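Side-chain contacts in ECL CdiI (Enterobacter cloacae subsp. cloacae, PDB 4NTQ), which acts as the immunity protein of a contact-dependent growth inhibition system, bound in this complex to the toxic CdiA RNase whose growth-inhibiting action it counters: residues Glu54-Ser57 against Asn58-His61; Thr118-Gly121 against Asp122-Ile126; His130-Leu133 against Asn134-Leu137. All blocks are in the same frame, centred on the assembly; numbering follows the deposited sequence.

Overall arrangement
Interactions 1 and 3 belong together, whereas interaction 2 stands apart. The end of helix 41-58 (interaction 1) and the start of helix 133-144 (interaction 3) have centres about 13 Å apart and touch through leucines: L56 CD2 lies 3.6 Å from L133 CD1, and L56 CD1 lies 3.7 Å from L137 CD2. Interaction 2 is a projecting loop, its centre about 24 Å from that of interaction 1 and 25 Å from that of interaction 3; its nearest atoms are about 13 Å from interaction 1. Of the three, only this loop meets the toxin chain, the chain of Contact-dependent inhibitor A, while interactions 1 and 3 lie where helices and sheet pack within the immunity protein.

Interaction 1. Residues Glu54-Ser57 against Asn58-His61; sequences EGLS and NKTH
K59 and T60 give their N-H groups back to G55 O and L56 O and so close the end of helix 41-58, though all these bonds are weak. T60 N reaches G55 O at 3.3 Å, and K59 N lies 3.5 Å from L56 O; G55 O also takes a poorly angled bond from K59 N. The turn brings H61 O to 3.3 Å from G55 CA. Side chains add their own polar bonds. S57 OG donates to E54 O at 2.7 Å, the carbonyl that N58 N also approaches weakly. With N58 CG tucked between backbone N and carbonyl carbon (chi1 55°), N58 OD1 accepts from T60 OG1 at 2.6 Å and from T60 N, an Asx turn closed by a weak bond. The K59 chain, bent at chi2 and chi4, curls so that K59 NZ meets L56 O, but this is one of two modelled conformers and the 2.5 Å separation is doubtful. Outside the turn, N110 pairs with E54 OE1 and H61 NE2, while L56 packs on F84 and Y140. With K59 at positive phi, the bonds T60 N to G55 O and K59 N to L56 O make this a Schellman motif with long, weak bonds, leading from helix 41-58 into strand 61-65.

Interaction 2. Residues Thr118-Gly121 against Asp122-Ile126; sequences THDG and DGMKI
The D120 carboxylate is gripped through OD2 on both faces: M124 N approaches D120 OD2 from one at 2.9 Å and D122 N from the other at 3.0 Å, each 45° out of the plane. M124 CB lies 3.6 Å from D120 OD1, the two side chains side by side and pointing the same way. D120 OD1 accepts from a water and from N217 of the chain of Contact-dependent inhibitor A. The H119 ring meets the returning chain obliquely, H119 CD2 3.9 Å from K125 CA. D120's CG sits between backbone N and carbonyl carbon (chi1 60°), which swings OD2 to the two N-H groups. This is a hairpin-like loop with one beta bridge, H119 with K125, whose type I turn, D120 to G123, runs into a classic G1 bulge: G123, at positive phi, gives its N-H to D120 O, and D120 N bonds M124 O at 3.1 Å. The bond from D122 N to D120 OD2 adds an Asx turn. Further from the turn, I126 N donates to T118 O at 2.9 Å. D120 OD2 lies 4.3 Å from D122 OD2, but D122 forms a salt bridge with K197 of the toxin chain, whose I223 and Y226 pack on D120 and M124.

Interaction 3. Residues His130-Leu133 against Asn134-Leu137; sequences HTDL and NSVL
T131 and S135 meet hydroxyl to hydroxyl: T131 OG1 donates to S135 OG at 2.7 Å, and S135 OG in turn donates to D132 O at 2.9 Å, a two-bond chain between strand end and helix. D132 O also receives S135 N at 3.2 Å, from the same face of its carbonyl plane as the hydroxyl. The D132 carboxylate caps the helix as N-cap, OD1 accepting from S135 N in a long, weak bond. D132 OD2 lies 3.2 Å from N134 CB, the D132 carboxylate and N134 amide nearly perpendicular (81°), and a water links D132 OD2 to N134 N. Torsions put these groups in place: T131 OG1 lies opposite its backbone N across the CA-CB bond (chi1 -175°), while S135 OG sits between N and carbonyl carbon, turned back to the strand end. One turn further on, L137 N bonds L133 O at 2.9 Å, a straight bond (N-H...O 167°) with the donor also nearly in line with the C=O, and L133 CG packs 4.3 Å from L137 CG. Around this shell, backbone bonds between T131 and V89 hold strand 129-132 to the sheet, while V136 packs on L52, L82 and F84. The chemistry suggests that D132 O, accepting from both S135 N and S135 OG, does most to secure the first turn of helix 133-144; the carboxylate adds a weak capping bond and would probably interact favourably with the helix dipole.

Interaction 1. Residues Glu54-Ser57 against Asn58-His61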
ATOM      1  N   GLU B  54      17.615   2.001  -7.223  1.00 36.64           N
ATOM      2  CA  GLU B  54      17.978   3.223  -6.494  1.00 41.29           C
ATOM      3  C   GLU B  54      18.265   2.922  -5.032  1.00 38.37           C
ATOM      4  O   GLU B  54      19.338   3.248  -4.530  1.00 44.50           O
ATOM      5  CB  GLU B  54      16.875   4.285  -6.563  1.00 38.19           C
ATOM      6  CG  GLU B  54      16.398   4.660  -7.953  1.00 63.22           C
ATOM      7  CD  GLU B  54      15.207   5.607  -7.910  1.00 65.63           C
ATOM      8  OE1 GLU B  54      14.830   6.025  -6.794  1.00 61.94           O
ATOM      9  OE2 GLU B  54      14.645   5.928  -8.980  1.00 71.22           O
ATOM     10  N   GLY B  55      17.303   2.301  -4.352  1.00 34.42           N
ATOM     11  CA  GLY B  55      17.437   2.021  -2.932  1.00 28.74           C
ATOM     12  C   GLY B  55      18.607   1.105  -2.612  1.00 31.69           C
ATOM     13  O   GLY B  55      19.408   1.395  -1.726  1.00 30.92           O
ATOM     14  N   LEU B  56      18.713  -0.006  -3.332  1.00 26.05           N
ATOM     15  CA  LEU B  56      19.833  -0.916  -3.112  1.00 30.10           C
ATOM     16  C   LEU B  56      21.175  -0.210  -3.322  1.00 33.60           C
ATOM     17  O   LEU B  56      22.127  -0.430  -2.571  1.00 37.96           O
ATOM     18  CB  LEU B  56      19.732  -2.169  -4.011  1.00 26.97           C
ATOM     19  CG  LEU B  56      18.702  -3.209  -3.551  1.00 29.39           C
ATOM     20  CD1 LEU B  56      18.474  -4.267  -4.595  1.00 29.29           C
ATOM     21  CD2 LEU B  56      19.174  -3.842  -2.259  1.00 24.33           C
ATOM     22  N   SER B  57      21.250   0.636  -4.340  1.00 33.06           N
ATOM     23  CA  SER B  57      22.533   1.219  -4.711  1.00 40.89           C
ATOM     24  C   SER B  57      23.136   2.057  -3.577  1.00 46.05           C
ATOM     25  O   SER B  57      24.321   1.931  -3.288  1.00 57.59           O
ATOM     26  CB  SER B  57      22.427   2.020  -6.009  1.00 46.38           C
ATOM     27  OG  SER B  57      21.721   3.227  -5.804  1.00 52.38           O
ATOM     28  N   ASN B  58      22.319   2.864  -2.903  1.00 43.45           N
ATOM     29  CA  ASN B  58      22.819   3.702  -1.805  1.00 52.92           C
ATOM     30  C   ASN B  58      22.279   3.324  -0.424  1.00 51.39           C
ATOM     31  O   ASN B  58      22.456   4.069   0.538  1.00 48.06           O
ATOM     32  CB  ASN B  58      22.551   5.188  -2.081  1.00 51.92           C
ATOM     33  CG  ASN B  58      21.087   5.474  -2.364  1.00 56.14           C
ATOM     34  OD1 ASN B  58      20.192   4.789  -1.860  1.00 54.20           O
ATOM     35  ND2 ASN B  58      20.837   6.471  -3.194  1.00 65.12           N
ATOM     36  N   LYS B  59      21.605   2.179  -0.352  0.53 50.23           N
ATOM     37  CA  LYS B  59      21.107   1.637   0.913  0.53 47.49           C
ATOM     38  C   LYS B  59      20.240   2.625   1.705  0.53 42.47           C
ATOM     39  O   LYS B  59      20.365   2.748   2.922  0.53 41.44           O
ATOM     40  CB  LYS B  59      22.274   1.119   1.757  0.53 53.63           C
ATOM     41  CG  LYS B  59      23.055  -0.016   1.093  0.53 55.14           C
ATOM     42  CD  LYS B  59      22.191  -1.267   0.937  0.53 50.34           C
ATOM     43  CE  LYS B  59      22.960  -2.422   0.312  0.53 43.55           C
ATOM     44  NZ  LYS B  59      22.969  -2.371  -1.172  0.53 35.38           N
ATOM     45  N   THR B  60      19.363   3.330   0.999  1.00 33.20           N
ATOM     46  CA  THR B  60      18.405   4.223   1.645  1.00 36.97           C
ATOM     47  C   THR B  60      17.047   3.531   1.746  1.00 36.04           C
ATOM     48  O   THR B  60      16.816   2.739   2.655  1.00 34.59           O
ATOM     49  CB  THR B  60      18.281   5.529   0.870  1.00 38.57           C
ATOM     50  OG1 THR B  60      18.062   5.229  -0.518  1.00 35.89           O
ATOM     51  CG2 THR B  60      19.575   6.344   1.013  1.00 32.66           C
ATOM     52  N   HIS B  61      16.164   3.789   0.787  1.00 31.50           N
ATOM     53  CA  HIS B  61      14.877   3.114   0.763  1.00 26.76           C
ATOM     54  C   HIS B  61      14.390   2.838  -0.645  1.00 30.04           C
ATOM     55  O   HIS B  61      14.846   3.461  -1.599  1.00 35.83           O
ATOM     56  CB  HIS B  61      13.818   3.911   1.530  1.00 30.55           C
ATOM     57  CG  HIS B  61      13.700   5.342   1.098  1.00 29.85           C
ATOM     58  ND1 HIS B  61      14.304   6.381   1.784  1.00 29.06           N
ATOM     59  CD2 HIS B  61      13.047   5.907   0.055  1.00 31.64           C
ATOM     60  CE1 HIS B  61      14.025   7.522   1.178  1.00 30.46           C
ATOM     61  NE2 HIS B  61      13.268   7.264   0.127  1.00 36.22           N
TER

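Interaction 2. Residues Thr118-Gly121 against Asp122-Ile126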
ATOM      1  N   THR B 118       9.644   4.442  13.712  1.00 38.96           N
ATOM      2  CA  THR B 118       8.985   3.296  14.317  1.00 41.57           C
ATOM      3  C   THR B 118       7.708   3.621  15.121  1.00 41.06           C
ATOM      4  O   THR B 118       6.905   2.729  15.386  1.00 51.24           O
ATOM      5  CB  THR B 118       9.963   2.514  15.195  1.00 37.92           C
ATOM      6  OG1 THR B 118      10.487   3.385  16.202  1.00 50.16           O
ATOM      7  CG2 THR B 118      11.102   1.963  14.338  1.00 36.81           C
ATOM      8  N   HIS B 119       7.525   4.879  15.511  1.00 39.37           N
ATOM      9  CA  HIS B 119       6.305   5.307  16.207  1.00 46.48           C
ATOM     10  C   HIS B 119       5.958   6.714  15.732  1.00 45.09           C
ATOM     11  O   HIS B 119       6.856   7.482  15.410  1.00 49.75           O
ATOM     12  CB  HIS B 119       6.489   5.298  17.739  1.00 46.87           C
ATOM     13  CG  HIS B 119       7.121   4.046  18.274  1.00 55.42           C
ATOM     14  ND1 HIS B 119       8.489   3.871  18.341  1.00 58.52           N
ATOM     15  CD2 HIS B 119       6.573   2.908  18.765  1.00 53.85           C
ATOM     16  CE1 HIS B 119       8.756   2.679  18.850  1.00 50.99           C
ATOM     17  NE2 HIS B 119       7.611   2.076  19.119  1.00 49.38           N
ATOM     18  N   ASP B 120       4.672   7.061  15.669  1.00 44.67           N
ATOM     19  CA  ASP B 120       4.302   8.407  15.237  1.00 42.96           C
ATOM     20  C   ASP B 120       4.284   9.386  16.399  1.00 45.63           C
ATOM     21  O   ASP B 120       4.655   9.041  17.522  1.00 46.47           O
ATOM     22  CB  ASP B 120       2.991   8.455  14.430  1.00 42.57           C
ATOM     23  CG  ASP B 120       1.769   7.931  15.197  1.00 46.35           C
ATOM     24  OD1 ASP B 120       0.822   7.480  14.520  1.00 47.93           O
ATOM     25  OD2 ASP B 120       1.725   7.965  16.443  1.00 47.91           O
ATOM     26  N   GLY B 121       3.850  10.608  16.121  1.00 47.27           N
ATOM     27  CA  GLY B 121       3.892  11.673  17.104  1.00 50.14           C
ATOM     28  C   GLY B 121       2.961  11.430  18.271  1.00 60.07           C
ATOM     29  O   GLY B 121       3.090  12.074  19.324  1.00 53.53           O
ATOM     30  N   ASP B 122       2.023  10.506  18.075  1.00 49.68           N
ATOM     31  CA  ASP B 122       1.032  10.182  19.092  1.00 50.69           C
ATOM     32  C   ASP B 122       1.494   8.988  19.913  1.00 49.96           C
ATOM     33  O   ASP B 122       0.878   8.649  20.917  1.00 51.06           O
ATOM     34  CB  ASP B 122      -0.330   9.865  18.464  1.00 50.13           C
ATOM     35  CG  ASP B 122      -0.938  11.049  17.709  1.00 55.76           C
ATOM     36  OD1 ASP B 122      -0.870  12.197  18.194  1.00 53.85           O
ATOM     37  OD2 ASP B 122      -1.507  10.816  16.615  1.00 53.66           O
ATOM     38  N   GLY B 123       2.576   8.354  19.478  1.00 48.36           N
ATOM     39  CA  GLY B 123       3.085   7.171  20.145  1.00 47.94           C
ATOM     40  C   GLY B 123       2.608   5.835  19.593  1.00 46.00           C
ATOM     41  O   GLY B 123       2.876   4.791  20.184  1.00 46.07           O
HETATM   42  N   MSE B 124       1.895   5.854  18.470  1.00 44.67           N
HETATM   43  CA  MSE B 124       1.369   4.616  17.905  1.00 44.29           C
HETATM   44  C   MSE B 124       2.458   3.867  17.142  1.00 44.76           C
HETATM   45  O   MSE B 124       3.226   4.472  16.390  1.00 41.08           O
HETATM   46  CB  MSE B 124       0.188   4.911  16.985  1.00 48.68           C
HETATM   47  CG  MSE B 124      -1.048   5.397  17.711  1.00 44.89           C
HETATM   48 SE   MSE B 124      -1.813   3.945  18.765  1.00 53.97          SE
HETATM   49  CE  MSE B 124      -2.408   2.812  17.278  1.00 44.00           C
ATOM     50  N   LYS B 125       2.542   2.557  17.349  1.00 40.91           N
ATOM     51  CA  LYS B 125       3.527   1.770  16.633  1.00 39.34           C
ATOM     52  C   LYS B 125       3.239   1.804  15.136  1.00 50.59           C
ATOM     53  O   LYS B 125       2.110   1.592  14.704  1.00 37.42           O
ATOM     54  CB  LYS B 125       3.567   0.331  17.135  1.00 47.32           C
ATOM     55  CG  LYS B 125       4.454  -0.568  16.289  1.00 46.50           C
ATOM     56  CD  LYS B 125       4.335  -2.018  16.706  1.00 47.41           C
ATOM     57  CE  LYS B 125       5.063  -2.930  15.733  1.00 46.35           C
ATOM     58  NZ  LYS B 125       5.197  -4.295  16.297  1.00 58.77           N
ATOM     59  N   ILE B 126       4.261   2.117  14.351  1.00 36.32           N
ATOM     60  CA  ILE B 126       4.153   2.016  12.908  1.00 40.36           C
ATOM     61  C   ILE B 126       4.281   0.540  12.560  1.00 40.05           C
ATOM     62  O   ILE B 126       5.181  -0.138  13.050  1.00 41.58           O
ATOM     63  CB  ILE B 126       5.271   2.794  12.210  1.00 40.37           C
ATOM     64  CG1 ILE B 126       5.291   4.248  12.700  1.00 44.18           C
ATOM     65  CG2 ILE B 126       5.126   2.709  10.688  1.00 32.42           C
ATOM     66  CD1 ILE B 126       4.121   5.021  12.237  1.00 36.11           C
TER
HETATM   67  O   HOH W   1      -1.788   8.724  15.280  1.00 43.84           O

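Interaction 3. Residues His130-Leu133 against Asn134-Leu137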
ATOM      1  N   HIS B 130      10.176  -7.495   8.655  1.00 31.31           N
ATOM      2  CA  HIS B 130      11.547  -7.529   8.193  1.00 33.12           C
ATOM      3  C   HIS B 130      11.923  -8.770   7.410  1.00 39.43           C
ATOM      4  O   HIS B 130      11.342  -9.834   7.586  1.00 43.20           O
ATOM      5  CB  HIS B 130      12.519  -7.313   9.346  1.00 42.98           C
ATOM      6  CG  HIS B 130      12.507  -8.408  10.363  1.00 45.63           C
ATOM      7  ND1 HIS B 130      11.640  -8.420  11.438  1.00 48.03           N
ATOM      8  CD2 HIS B 130      13.280  -9.513  10.491  1.00 40.96           C
ATOM      9  CE1 HIS B 130      11.867  -9.494  12.173  1.00 52.92           C
ATOM     10  NE2 HIS B 130      12.862 -10.172  11.624  1.00 49.93           N
ATOM     11  N   THR B 131      12.902  -8.596   6.528  1.00 35.34           N
ATOM     12  CA  THR B 131      13.492  -9.684   5.776  1.00 37.97           C
ATOM     13  C   THR B 131      14.955  -9.338   5.500  1.00 40.26           C
ATOM     14  O   THR B 131      15.368  -8.204   5.708  1.00 43.33           O
ATOM     15  CB  THR B 131      12.723  -9.932   4.460  1.00 36.31           C
ATOM     16  OG1 THR B 131      13.258 -11.083   3.821  1.00 32.35           O
ATOM     17  CG2 THR B 131      12.817  -8.731   3.505  1.00 24.90           C
ATOM     18  N   ASP B 132      15.742 -10.308   5.047  1.00 43.55           N
ATOM     19  CA  ASP B 132      17.178 -10.087   4.874  1.00 33.49           C
ATOM     20  C   ASP B 132      17.479  -9.422   3.524  1.00 36.09           C
ATOM     21  O   ASP B 132      16.663  -9.462   2.609  1.00 34.78           O
ATOM     22  CB  ASP B 132      17.936 -11.404   5.003  1.00 38.30           C
ATOM     23  CG  ASP B 132      17.704 -12.318   3.820  1.00 50.69           C
ATOM     24  OD1 ASP B 132      16.540 -12.522   3.437  1.00 53.44           O
ATOM     25  OD2 ASP B 132      18.686 -12.818   3.251  1.00 69.00           O
ATOM     26  N   LEU B 133      18.647  -8.799   3.410  1.00 41.40           N
ATOM     27  CA  LEU B 133      19.047  -8.129   2.173  1.00 36.36           C
ATOM     28  C   LEU B 133      19.074  -9.078   0.989  1.00 36.02           C
ATOM     29  O   LEU B 133      18.584  -8.734  -0.088  1.00 39.92           O
ATOM     30  CB  LEU B 133      20.421  -7.484   2.328  1.00 43.52           C
ATOM     31  CG  LEU B 133      20.909  -6.683   1.129  1.00 43.75           C
ATOM     32  CD1 LEU B 133      19.840  -5.664   0.746  1.00 32.83           C
ATOM     33  CD2 LEU B 133      22.224  -5.991   1.470  1.00 38.84           C
ATOM     34  N   ASN B 134      19.644 -10.270   1.180  1.00 34.73           N
ATOM     35  CA  ASN B 134      19.740 -11.243   0.092  1.00 35.73           C
ATOM     36  C   ASN B 134      18.397 -11.550  -0.554  1.00 35.12           C
ATOM     37  O   ASN B 134      18.312 -11.764  -1.766  1.00 31.02           O
ATOM     38  CB  ASN B 134      20.377 -12.555   0.565  1.00 46.44           C
ATOM     39  CG  ASN B 134      21.896 -12.494   0.606  1.00 54.23           C
ATOM     40  OD1 ASN B 134      22.527 -11.754  -0.149  1.00 60.76           O
ATOM     41  ND2 ASN B 134      22.488 -13.288   1.486  1.00 51.08           N
ATOM     42  N   SER B 135      17.339 -11.575   0.248  1.00 32.56           N
ATOM     43  CA  SER B 135      16.056 -11.979  -0.305  1.00 39.18           C
ATOM     44  C   SER B 135      15.508 -10.838  -1.167  1.00 34.90           C
ATOM     45  O   SER B 135      14.782 -11.069  -2.134  1.00 34.12           O
ATOM     46  CB  SER B 135      15.077 -12.404   0.792  1.00 27.26           C
ATOM     47  OG  SER B 135      14.699 -11.285   1.560  1.00 36.31           O
ATOM     48  N   VAL B 136      15.889  -9.608  -0.839  1.00 24.79           N
ATOM     49  CA  VAL B 136      15.491  -8.461  -1.651  1.00 23.52           C
ATOM     50  C   VAL B 136      16.307  -8.408  -2.937  1.00 33.93           C
ATOM     51  O   VAL B 136      15.784  -8.106  -4.011  1.00 29.75           O
ATOM     52  CB  VAL B 136      15.634  -7.141  -0.881  1.00 33.45           C
ATOM     53  CG1 VAL B 136      15.345  -5.957  -1.800  1.00 32.85           C
ATOM     54  CG2 VAL B 136      14.690  -7.134   0.323  1.00 23.71           C
ATOM     55  N   LEU B 137      17.593  -8.711  -2.822  1.00 34.51           N
ATOM     56  CA  LEU B 137      18.438  -8.835  -3.997  1.00 31.97           C
ATOM     57  C   LEU B 137      17.855  -9.847  -4.977  1.00 30.60           C
ATOM     58  O   LEU B 137      17.756  -9.569  -6.169  1.00 37.15           O
ATOM     59  CB  LEU B 137      19.835  -9.264  -3.589  1.00 29.47           C
ATOM     60  CG  LEU B 137      20.666  -8.207  -2.884  1.00 34.40           C
ATOM     61  CD1 LEU B 137      22.032  -8.780  -2.474  1.00 34.54           C
ATOM     62  CD2 LEU B 137      20.813  -7.001  -3.800  1.00 33.01           C
TER
HETATM   63  O   HOH W   2      20.940 -10.993   3.478  1.00 37.40           O